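Local structure of peptidoglycan-N-acetylmuramic acid deacetylase PdaC (Bacillus subtilis subsp. subtilis str. 168, 6H8N) at residues H38-V43 with V184-L189; L78-A83 with D114-Q119; G19-T24 with Q49-T54. The protein removes acetyl groups from N-acetylmuramic acid residues of peptidoglycan, which confers lysozyme resistance, and also deacylates short chitin oligomers. The protein carries 1 engineered substitution. All coordinates share one frame; numbering follows the deposited sequence.

Contact 1 of 3, residues H38-V43 with V184-L189; sequences HATFFV and VTVSQL
Thr40 OG1 and the amide of Val186 make the direct polar link between strand 40-43 and the start of helix 186-197: Val186 N donates to Thr40 OG1 at 2.9 Å, with an N-H...O angle of 156°. The hydroxyl lies beside its own backbone N (chi1 -52°) and is passed on its flank by the side chain of Val186, crossing at about a right angle; Val186 CG2 sits 3.5 Å from Thr40 OG1. The same methyl approaches the edge of the Phe42 ring, 4.4 Å from CE2, and Thr185 CG2 lies 3.8 Å from Ala39 O.

Water extends the junction. One molecule accepts from Thr40 OG1 and donates to Val184 O, a second can donate to His38 O or Val184 O but has more acceptors than protons, and a third, in the plane of the His38 ring, joins ND1 to Gln188 OE1.

The helix start is fixed by a capping box. Gln188 N donates to Thr185 OG1 (3.0 Å), whose chi1 of 67° puts it between N and C, and Thr185 N returns a nearly straight bond to Gln188 OE1. Beyond, Phe42 packs on Ser17, the engineered residue at the position of the probable proton acceptor. Thr40 OG1 thus accepts one hydrogen bond and donates another, so this buried hydroxyl is satisfied while holding the C-terminal helix beside the central parallel sheet of the NodB-homology domain.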
loop_
_atom_site.group_PDB
_atom_site.type_symbol
_atom_site.label_atom_id
_atom_site.label_comp_id
_atom_site.label_asym_id
_atom_site.label_seq_id
_atom_site.Cartn_x
_atom_site.Cartn_y
_atom_site.Cartn_z
ATOM N N HIS A 38 -3.058 -4.027 9.882
ATOM C CA HIS A 38 -1.836 -3.701 9.157
ATOM C C HIS A 38 -2.202 -3.110 7.813
ATOM O O HIS A 38 -3.354 -3.193 7.370
ATOM C CB HIS A 38 -0.932 -4.926 8.977
ATOM C CG HIS A 38 -0.369 -5.425 10.265
ATOM N ND1 HIS A 38 -0.568 -6.710 10.713
ATOM C CD2 HIS A 38 0.351 -4.799 11.223
ATOM C CE1 HIS A 38 0.032 -6.862 11.883
ATOM N NE2 HIS A 38 0.579 -5.709 12.225
ATOM N N ALA A 39 -1.213 -2.498 7.162
ATOM C CA ALA A 39 -1.400 -1.901 5.850
ATOM C C ALA A 39 -0.097 -2.001 5.069
ATOM O O ALA A 39 0.906 -2.553 5.539
ATOM C CB ALA A 39 -1.866 -0.453 5.973
ATOM N N THR A 40 -0.133 -1.472 3.851
ATOM C CA THR A 40 1.014 -1.487 2.962
ATOM C C THR A 40 1.289 -0.055 2.537
ATOM O O THR A 40 0.369 0.637 2.082
ATOM C CB THR A 40 0.736 -2.340 1.715
ATOM O OG1 THR A 40 0.261 -3.625 2.133
ATOM C CG2 THR A 40 2.005 -2.535 0.906
ATOM N N PHE A 41 2.526 0.400 2.712
ATOM C CA PHE A 41 2.936 1.774 2.442
ATOM C C PHE A 41 3.851 1.764 1.232
ATOM O O PHE A 41 4.922 1.144 1.270
ATOM C CB PHE A 41 3.649 2.357 3.662
ATOM C CG PHE A 41 2.749 2.536 4.843
ATOM C CD1 PHE A 41 2.471 1.485 5.695
ATOM C CD2 PHE A 41 2.128 3.765 5.078
ATOM C CE1 PHE A 41 1.588 1.655 6.774
ATOM C CE2 PHE A 41 1.247 3.932 6.137
ATOM C CZ PHE A 41 0.993 2.881 6.994
ATOM N N PHE A 42 3.431 2.447 0.170
ATOM C CA PHE A 42 4.220 2.590 -1.047
ATOM C C PHE A 42 4.924 3.931 -0.948
ATOM O O PHE A 42 4.304 4.995 -1.077
ATOM C CB PHE A 42 3.313 2.455 -2.263
ATOM C CG PHE A 42 2.831 1.051 -2.461
ATOM C CD1 PHE A 42 3.598 0.153 -3.168
ATOM C CD2 PHE A 42 1.639 0.607 -1.878
ATOM C CE1 PHE A 42 3.189 -1.168 -3.325
ATOM C CE2 PHE A 42 1.225 -0.713 -2.039
ATOM C CZ PHE A 42 1.999 -1.587 -2.780
ATOM N N VAL A 43 6.213 3.866 -0.678
ATOM C CA VAL A 43 6.999 5.009 -0.216
ATOM C C VAL A 43 7.835 5.581 -1.351
ATOM O O VAL A 43 8.314 4.868 -2.247
ATOM C CB VAL A 43 7.897 4.644 0.995
ATOM C CG1 VAL A 43 7.040 4.185 2.178
ATOM C CG2 VAL A 43 8.922 3.600 0.632
ATOM N N VAL A 184 -5.219 -6.443 6.162
ATOM C CA VAL A 184 -4.044 -7.235 5.825
ATOM C C VAL A 184 -3.151 -6.471 4.855
ATOM O O VAL A 184 -3.578 -5.529 4.190
ATOM C CB VAL A 184 -4.437 -8.619 5.263
ATOM C CG1 VAL A 184 -5.377 -9.327 6.233
ATOM C CG2 VAL A 184 -5.110 -8.501 3.924
ATOM N N THR A 185 -1.902 -6.926 4.746
ATOM C CA THR A 185 -0.980 -6.354 3.781
ATOM C C THR A 185 -1.302 -6.883 2.384
ATOM O O THR A 185 -2.059 -7.845 2.202
ATOM C CB THR A 185 0.463 -6.716 4.120
ATOM O OG1 THR A 185 0.624 -8.129 3.937
ATOM C CG2 THR A 185 0.832 -6.317 5.536
ATOM N N VAL A 186 -0.713 -6.248 1.378
ATOM C CA VAL A 186 -0.907 -6.703 0.005
ATOM C C VAL A 186 -0.462 -8.151 -0.165
ATOM O O VAL A 186 -1.160 -8.966 -0.792
ATOM C CB VAL A 186 -0.211 -5.740 -0.976
ATOM C CG1 VAL A 186 -0.085 -6.330 -2.388
ATOM C CG2 VAL A 186 -0.947 -4.422 -1.021
ATOM N N SER A 187 0.703 -8.499 0.371
ATOM C CA SER A 187 1.176 -9.881 0.245
ATOM C C SER A 187 0.287 -10.855 1.013
ATOM O O SER A 187 0.069 -11.986 0.559
ATOM C CB SER A 187 2.634 -9.971 0.677
ATOM O OG SER A 187 3.432 -9.251 -0.254
ATOM N N GLN A 188 -0.246 -10.447 2.171
ATOM C CA GLN A 188 -1.154 -11.312 2.905
ATOM C C GLN A 188 -2.441 -11.528 2.129
ATOM O O GLN A 188 -3.004 -12.629 2.150
ATOM C CB GLN A 188 -1.447 -10.731 4.277
ATOM C CG GLN A 188 -0.297 -10.878 5.252
ATOM C CD GLN A 188 -0.438 -10.028 6.499
ATOM O OE1 GLN A 188 -1.274 -9.131 6.592
ATOM N NE2 GLN A 188 0.423 -10.298 7.478
ATOM N N LEU A 189 -2.930 -10.494 1.443
ATOM C CA LEU A 189 -4.127 -10.652 0.629
ATOM C C LEU A 189 -3.874 -11.632 -0.517
ATOM O O LEU A 189 -4.722 -12.491 -0.804
ATOM C CB LEU A 189 -4.553 -9.290 0.099
ATOM C CG LEU A 189 -5.715 -9.322 -0.899
ATOM C CD1 LEU A 189 -6.953 -9.915 -0.273
ATOM C CD2 LEU A 189 -5.951 -7.911 -1.453
HETATM O O HOH W 1 -5.119 -3.334 5.301
HETATM O O HOH W 2 -1.908 -8.478 9.097
HETATM O O HOH W 3 -2.444 -3.510 2.670
#

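Contact 2 of 3, residues L78-A83 with D114-Q119; sequences LSVKEA and DELRSQ. With PO4 (phosphate ion), chain E.
Apolar contact carries the meeting of the first turn of helix 80-98 with helix 114-120, two helices of the NodB-homology domain away from the metal and catalytic sites. Val80 is at its centre, its two branches divided between neighbours: CG1, anti to the backbone N (chi1 174°), lies 4.2 Å from Leu116 CD2 and meets Gln119 OE1 at 3.6 Å, whereas CG2 rests 4.1 Å from Glu115 CG. Leu116, the main apolar partner, slides past Val80 in the opposite direction. Its CG stands anti to the carbonyl carbon, chi1 -70°; chi2 of 180° sends CD1 anti to CA, and the other branch, CD2, turns to Ala83 CB (3.7 Å). Both Glu115 and Gln119 bend at chi2 and cross Val80 at about a right angle, so that Glu115 CG and Gln119 OE1 flank the valine. Leu75 touches both Ala83 and Leu116 and adds to the apolar patch.

Side-chain hydrogen bonds of the protein here brace each helix rather than join the two. Ser79 and Glu82 form a capping box: Glu82 N donates to Ser79 OG at 3.0 Å, and Ser79 N donates to Glu82 OE1 from above the carboxylate plane. On the partner helix, Glu115 O accepts from both Gln119 N and Ser118 OG.

A phosphate ion, probably from the crystallisation liquor, takes a very short hydrogen bond of 2.5 Å at O1 from Ser79 OG. The helix dipole may favour the anion, although Glu82 OE2 lies only 3.5 Å from phosphate O2, which may favour protonation of one or the other. The two helices thus meet by van der Waals contact and burial of apolar side chains, Leu116 CD2 to Ala83 CB being the closest apolar pair.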
loop_
_atom_site.group_PDB
_atom_site.type_symbol
_atom_site.label_atom_id
_atom_site.label_comp_id
_atom_site.label_asym_id
_atom_site.label_seq_id
_atom_site.Cartn_x
_atom_site.Cartn_y
_atom_site.Cartn_z
ATOM N N LEU A 78 9.961 8.573 -19.031
ATOM C CA LEU A 78 11.405 8.441 -18.927
ATOM C C LEU A 78 11.912 7.348 -19.861
ATOM O O LEU A 78 11.159 6.503 -20.335
ATOM C CB LEU A 78 11.783 8.086 -17.484
ATOM C CG LEU A 78 11.267 9.012 -16.384
ATOM C CD1 LEU A 78 11.723 8.518 -15.009
ATOM C CD2 LEU A 78 11.711 10.441 -16.595
ATOM N N SER A 79 13.224 7.356 -20.097
ATOM C CA SER A 79 13.861 6.190 -20.685
ATOM C C SER A 79 13.816 5.037 -19.694
ATOM O O SER A 79 13.635 5.231 -18.485
ATOM C CB SER A 79 15.323 6.483 -21.004
ATOM O OG SER A 79 16.081 6.549 -19.808
ATOM N N VAL A 80 13.970 3.825 -20.216
ATOM C CA VAL A 80 13.974 2.651 -19.353
ATOM C C VAL A 80 15.081 2.776 -18.322
ATOM O O VAL A 80 14.879 2.481 -17.137
ATOM C CB VAL A 80 14.092 1.368 -20.195
ATOM C CG1 VAL A 80 14.242 0.146 -19.306
ATOM C CG2 VAL A 80 12.868 1.229 -21.089
ATOM N N LYS A 81 16.257 3.243 -18.747
ATOM C CA LYS A 81 17.377 3.424 -17.828
ATOM C C LYS A 81 17.007 4.377 -16.695
ATOM O O LYS A 81 17.293 4.102 -15.526
ATOM C CB LYS A 81 18.609 3.931 -18.596
ATOM N N GLU A 82 16.394 5.520 -17.021
ATOM C CA GLU A 82 16.037 6.499 -15.998
ATOM C C GLU A 82 14.949 5.956 -15.078
ATOM O O GLU A 82 14.983 6.194 -13.859
ATOM C CB GLU A 82 15.541 7.785 -16.657
ATOM C CG GLU A 82 16.613 8.576 -17.400
ATOM C CD GLU A 82 16.035 9.729 -18.219
ATOM O OE1 GLU A 82 14.873 9.626 -18.680
ATOM O OE2 GLU A 82 16.750 10.740 -18.401
ATOM N N ALA A 83 13.982 5.234 -15.645
ATOM C CA ALA A 83 12.913 4.668 -14.830
ATOM C C ALA A 83 13.468 3.624 -13.874
ATOM O O ALA A 83 13.090 3.589 -12.693
ATOM C CB ALA A 83 11.834 4.053 -15.717
ATOM N N ASP A 114 4.970 -2.885 -20.781
ATOM C CA ASP A 114 5.482 -4.250 -20.707
ATOM C C ASP A 114 6.999 -4.281 -20.564
ATOM O O ASP A 114 7.539 -5.152 -19.871
ATOM C CB ASP A 114 5.031 -5.032 -21.944
ATOM C CG ASP A 114 3.614 -5.550 -21.819
ATOM O OD1 ASP A 114 2.931 -5.198 -20.832
ATOM O OD2 ASP A 114 3.179 -6.308 -22.715
ATOM N N GLU A 115 7.703 -3.341 -21.191
ATOM C CA GLU A 115 9.155 -3.328 -21.087
ATOM C C GLU A 115 9.594 -3.022 -19.663
ATOM O O GLU A 115 10.506 -3.662 -19.131
ATOM C CB GLU A 115 9.740 -2.298 -22.047
ATOM C CG GLU A 115 11.253 -2.346 -22.112
ATOM C CD GLU A 115 11.767 -3.666 -22.669
ATOM O OE1 GLU A 115 11.007 -4.366 -23.372
ATOM O OE2 GLU A 115 12.929 -4.013 -22.387
ATOM N N LEU A 116 8.974 -2.020 -19.038
ATOM C CA LEU A 116 9.311 -1.716 -17.653
ATOM C C LEU A 116 8.946 -2.872 -16.741
ATOM O O LEU A 116 9.713 -3.221 -15.836
ATOM C CB LEU A 116 8.597 -0.440 -17.205
ATOM C CG LEU A 116 9.091 0.859 -17.824
ATOM C CD1 LEU A 116 8.292 2.028 -17.272
ATOM C CD2 LEU A 116 10.574 1.054 -17.565
ATOM N N ARG A 117 7.779 -3.477 -16.965
ATOM C CA ARG A 117 7.383 -4.648 -16.190
ATOM C C ARG A 117 8.483 -5.693 -16.202
ATOM O O ARG A 117 8.920 -6.172 -15.149
ATOM C CB ARG A 117 6.112 -5.246 -16.782
ATOM C CG ARG A 117 4.854 -4.906 -16.048
ATOM C CD ARG A 117 3.660 -5.543 -16.715
ATOM N NE ARG A 117 2.478 -4.705 -16.577
ATOM C CZ ARG A 117 1.691 -4.692 -15.508
ATOM N NH1 ARG A 117 1.957 -5.478 -14.471
ATOM N NH2 ARG A 117 0.634 -3.894 -15.477
ATOM N N SER A 118 8.948 -6.064 -17.398
ATOM C CA SER A 118 9.920 -7.146 -17.500
ATOM C C SER A 118 11.256 -6.761 -16.883
ATOM O O SER A 118 11.934 -7.617 -16.305
ATOM C CB SER A 118 10.094 -7.581 -18.957
ATOM O OG SER A 118 10.527 -6.513 -19.772
ATOM N N GLN A 119 11.639 -5.490 -16.961
ATOM C CA GLN A 119 12.950 -5.088 -16.476
ATOM C C GLN A 119 12.983 -4.780 -14.987
ATOM O O GLN A 119 14.052 -4.861 -14.376
ATOM C CB GLN A 119 13.446 -3.874 -17.257
ATOM C CG GLN A 119 13.518 -4.123 -18.753
ATOM C CD GLN A 119 14.916 -4.027 -19.290
ATOM O OE1 GLN A 119 15.658 -3.096 -18.971
ATOM N NE2 GLN A 119 15.296 -4.999 -20.118
HETATM P P PO4 E . 19.508 7.856 -20.147
HETATM O O1 PO4 E . 18.236 7.289 -20.735
HETATM O O2 PO4 E . 19.455 9.365 -20.170
HETATM O O3 PO4 E . 19.674 7.380 -18.718
HETATM O O4 PO4 E . 20.676 7.351 -20.972
#

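Contact 3 of 3, residues G19-T24 with Q49-T54; sequences GPNPAT and QYYPET
The loop that follows strand 11-17 and leads into helix 22-35 packs here against the joint between helices 45-50 and 52-60. Tyr51 occupies that joint, leaving helical geometry after the first helix and standing at the N-cap position of the second. With CG beside its backbone N (chi1 -62°), its ring lies across Pro22 in a CH-pi contact: Pro22 CD is 3.3 Å from the centroid of the Tyr51 ring, 6° off the normal, almost exactly over the centre of one face. Pro22 CG reaches toward the rim of that face, 3.4 Å from Tyr51 CD1. The opposite face is backed by Tyr50 CB, offset toward the rim, so the ring is sandwiched between a proline and its own chain neighbour.

In the NodB-homology fold this loop directly follows the zinc ligand Asp18, and Pro20 is joined to Gly19 by a cis peptide bond. Pro20 O comes obliquely to the ring, 3.4 Å from Tyr51 CD2, and also accepts from Arg47, which binds Asn21 OD1 as well. Thr54 touches both prolines, one branch to each. Its CG2, anti to the backbone N, meets Pro20 CB at 3.7 Å, while OG1, on the other branch, lies the same 3.7 Å from Pro22 CG.

Asn21 sits at the N-cap position of helix 22-35, but its side chain makes no capping bond. Its CG is anti to the backbone N (chi1 -175°), and ND2 instead donates to Thr24 OG1 at 2.9 Å, nearly in the amide plane; that hydroxyl in turn bonds to Asp160 O.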
loop_
_atom_site.group_PDB
_atom_site.type_symbol
_atom_site.label_atom_id
_atom_site.label_comp_id
_atom_site.label_asym_id
_atom_site.label_seq_id
_atom_site.Cartn_x
_atom_site.Cartn_y
_atom_site.Cartn_z
ATOM N N GLY A 19 4.110 8.717 1.069
ATOM C CA GLY A 19 4.865 9.015 2.277
ATOM C C GLY A 19 6.266 8.420 2.192
ATOM O O GLY A 19 6.692 7.932 1.143
ATOM N N PRO A 20 6.990 8.402 3.310
ATOM C CA PRO A 20 6.502 8.816 4.631
ATOM C C PRO A 20 6.396 10.314 4.811
ATOM O O PRO A 20 7.142 11.102 4.223
ATOM C CB PRO A 20 7.575 8.278 5.579
ATOM C CG PRO A 20 8.795 8.171 4.750
ATOM C CD PRO A 20 8.331 7.802 3.387
ATOM N N ASN A 21 5.448 10.708 5.657
ATOM C CA ASN A 21 5.298 12.087 6.103
ATOM C C ASN A 21 4.934 11.988 7.573
ATOM O O ASN A 21 3.778 11.682 7.899
ATOM C CB ASN A 21 4.187 12.773 5.318
ATOM C CG ASN A 21 4.072 14.210 5.659
ATOM O OD1 ASN A 21 5.071 14.909 5.680
ATOM N ND2 ASN A 21 2.864 14.673 5.963
ATOM N N PRO A 22 5.875 12.220 8.491
ATOM C CA PRO A 22 5.589 11.900 9.905
ATOM C C PRO A 22 4.239 12.369 10.425
ATOM O O PRO A 22 3.520 11.578 11.040
ATOM C CB PRO A 22 6.780 12.525 10.635
ATOM C CG PRO A 22 7.904 12.375 9.668
ATOM C CD PRO A 22 7.291 12.590 8.299
ATOM N N ALA A 23 3.862 13.626 10.179
ATOM C CA ALA A 23 2.658 14.152 10.799
ATOM C C ALA A 23 1.434 13.337 10.418
ATOM O O ALA A 23 0.536 13.139 11.246
ATOM C CB ALA A 23 2.474 15.618 10.424
ATOM N N THR A 24 1.363 12.864 9.177
ATOM C CA THR A 24 0.209 12.102 8.724
ATOM C C THR A 24 0.449 10.597 8.807
ATOM O O THR A 24 -0.405 9.863 9.315
ATOM C CB THR A 24 -0.164 12.520 7.302
ATOM O OG1 THR A 24 0.997 12.467 6.471
ATOM C CG2 THR A 24 -0.689 13.939 7.282
ATOM N N GLN A 49 14.524 8.964 2.572
ATOM C CA GLN A 49 15.793 9.596 2.911
ATOM C C GLN A 49 15.591 10.712 3.925
ATOM O O GLN A 49 16.385 10.856 4.857
ATOM C CB GLN A 49 16.461 10.122 1.642
ATOM C CG GLN A 49 17.886 10.631 1.847
ATOM C CD GLN A 49 18.576 10.882 0.526
ATOM O OE1 GLN A 49 19.585 10.234 0.204
ATOM N NE2 GLN A 49 18.026 11.775 -0.268
ATOM N N TYR A 50 14.514 11.487 3.789
ATOM C CA TYR A 50 14.225 12.546 4.746
ATOM C C TYR A 50 13.784 12.010 6.097
ATOM O O TYR A 50 14.054 12.641 7.131
ATOM C CB TYR A 50 13.108 13.446 4.210
ATOM C CG TYR A 50 13.504 14.434 3.118
ATOM C CD1 TYR A 50 14.601 15.254 3.244
ATOM C CD2 TYR A 50 12.760 14.526 1.938
ATOM C CE1 TYR A 50 14.938 16.174 2.234
ATOM C CE2 TYR A 50 13.094 15.425 0.930
ATOM C CZ TYR A 50 14.188 16.245 1.087
ATOM O OH TYR A 50 14.538 17.157 0.102
ATOM N N TYR A 51 13.085 10.867 6.116
ATOM C CA TYR A 51 12.342 10.404 7.289
ATOM C C TYR A 51 12.610 8.926 7.558
ATOM O O TYR A 51 11.680 8.107 7.617
ATOM C CB TYR A 51 10.852 10.642 7.055
ATOM C CG TYR A 51 10.464 12.098 6.863
ATOM C CD1 TYR A 51 10.708 13.033 7.859
ATOM C CD2 TYR A 51 9.844 12.527 5.705
ATOM C CE1 TYR A 51 10.331 14.357 7.697
ATOM C CE2 TYR A 51 9.466 13.846 5.542
ATOM C CZ TYR A 51 9.711 14.748 6.555
ATOM O OH TYR A 51 9.329 16.067 6.428
ATOM N N PRO A 52 13.871 8.553 7.763
ATOM C CA PRO A 52 14.201 7.123 7.924
ATOM C C PRO A 52 13.533 6.502 9.135
ATOM O O PRO A 52 13.187 5.305 9.118
ATOM C CB PRO A 52 15.729 7.135 8.059
ATOM C CG PRO A 52 16.066 8.539 8.533
ATOM C CD PRO A 52 15.068 9.401 7.819
ATOM N N GLU A 53 13.338 7.286 10.202
ATOM C CA GLU A 53 12.681 6.770 11.402
ATOM C C GLU A 53 11.282 6.242 11.109
ATOM O O GLU A 53 10.816 5.303 11.768
ATOM C CB GLU A 53 12.585 7.889 12.457
ATOM C CG GLU A 53 11.671 9.103 12.087
ATOM C CD GLU A 53 12.317 10.153 11.141
ATOM O OE1 GLU A 53 13.488 10.028 10.688
ATOM O OE2 GLU A 53 11.605 11.145 10.871
ATOM N N THR A 54 10.578 6.856 10.166
ATOM C CA THR A 54 9.215 6.446 9.890
ATOM C C THR A 54 9.183 5.142 9.105
ATOM O O THR A 54 8.291 4.321 9.322
ATOM C CB THR A 54 8.503 7.587 9.170
ATOM O OG1 THR A 54 8.689 8.807 9.913
ATOM C CG2 THR A 54 7.027 7.308 9.055
#

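In the fold
From the N terminus, strand 11-17 runs into residues 19-24, which contact 3 joins to residues 49-54, closing a short loop that includes helix 22-35, strand 40-43 and helix 45-50. Residues 38-43 lie inside that loop, but their partner, 184-189, comes near the chain end, so contacts 1 and 3 cross. They also touch, through Val43 CB and Gly19 O. Contact 2 follows contact 3 in series and is nested within the long loop closed by contact 1; its centre is about 24 Å from that of contact 1. Contact 1 ties the C-terminal helix to the central sheet, contact 3 the loop after strand 11-17 to the joint of helices 45-50 and 52-60, and contact 2 helix 80-98 to helix 114-120.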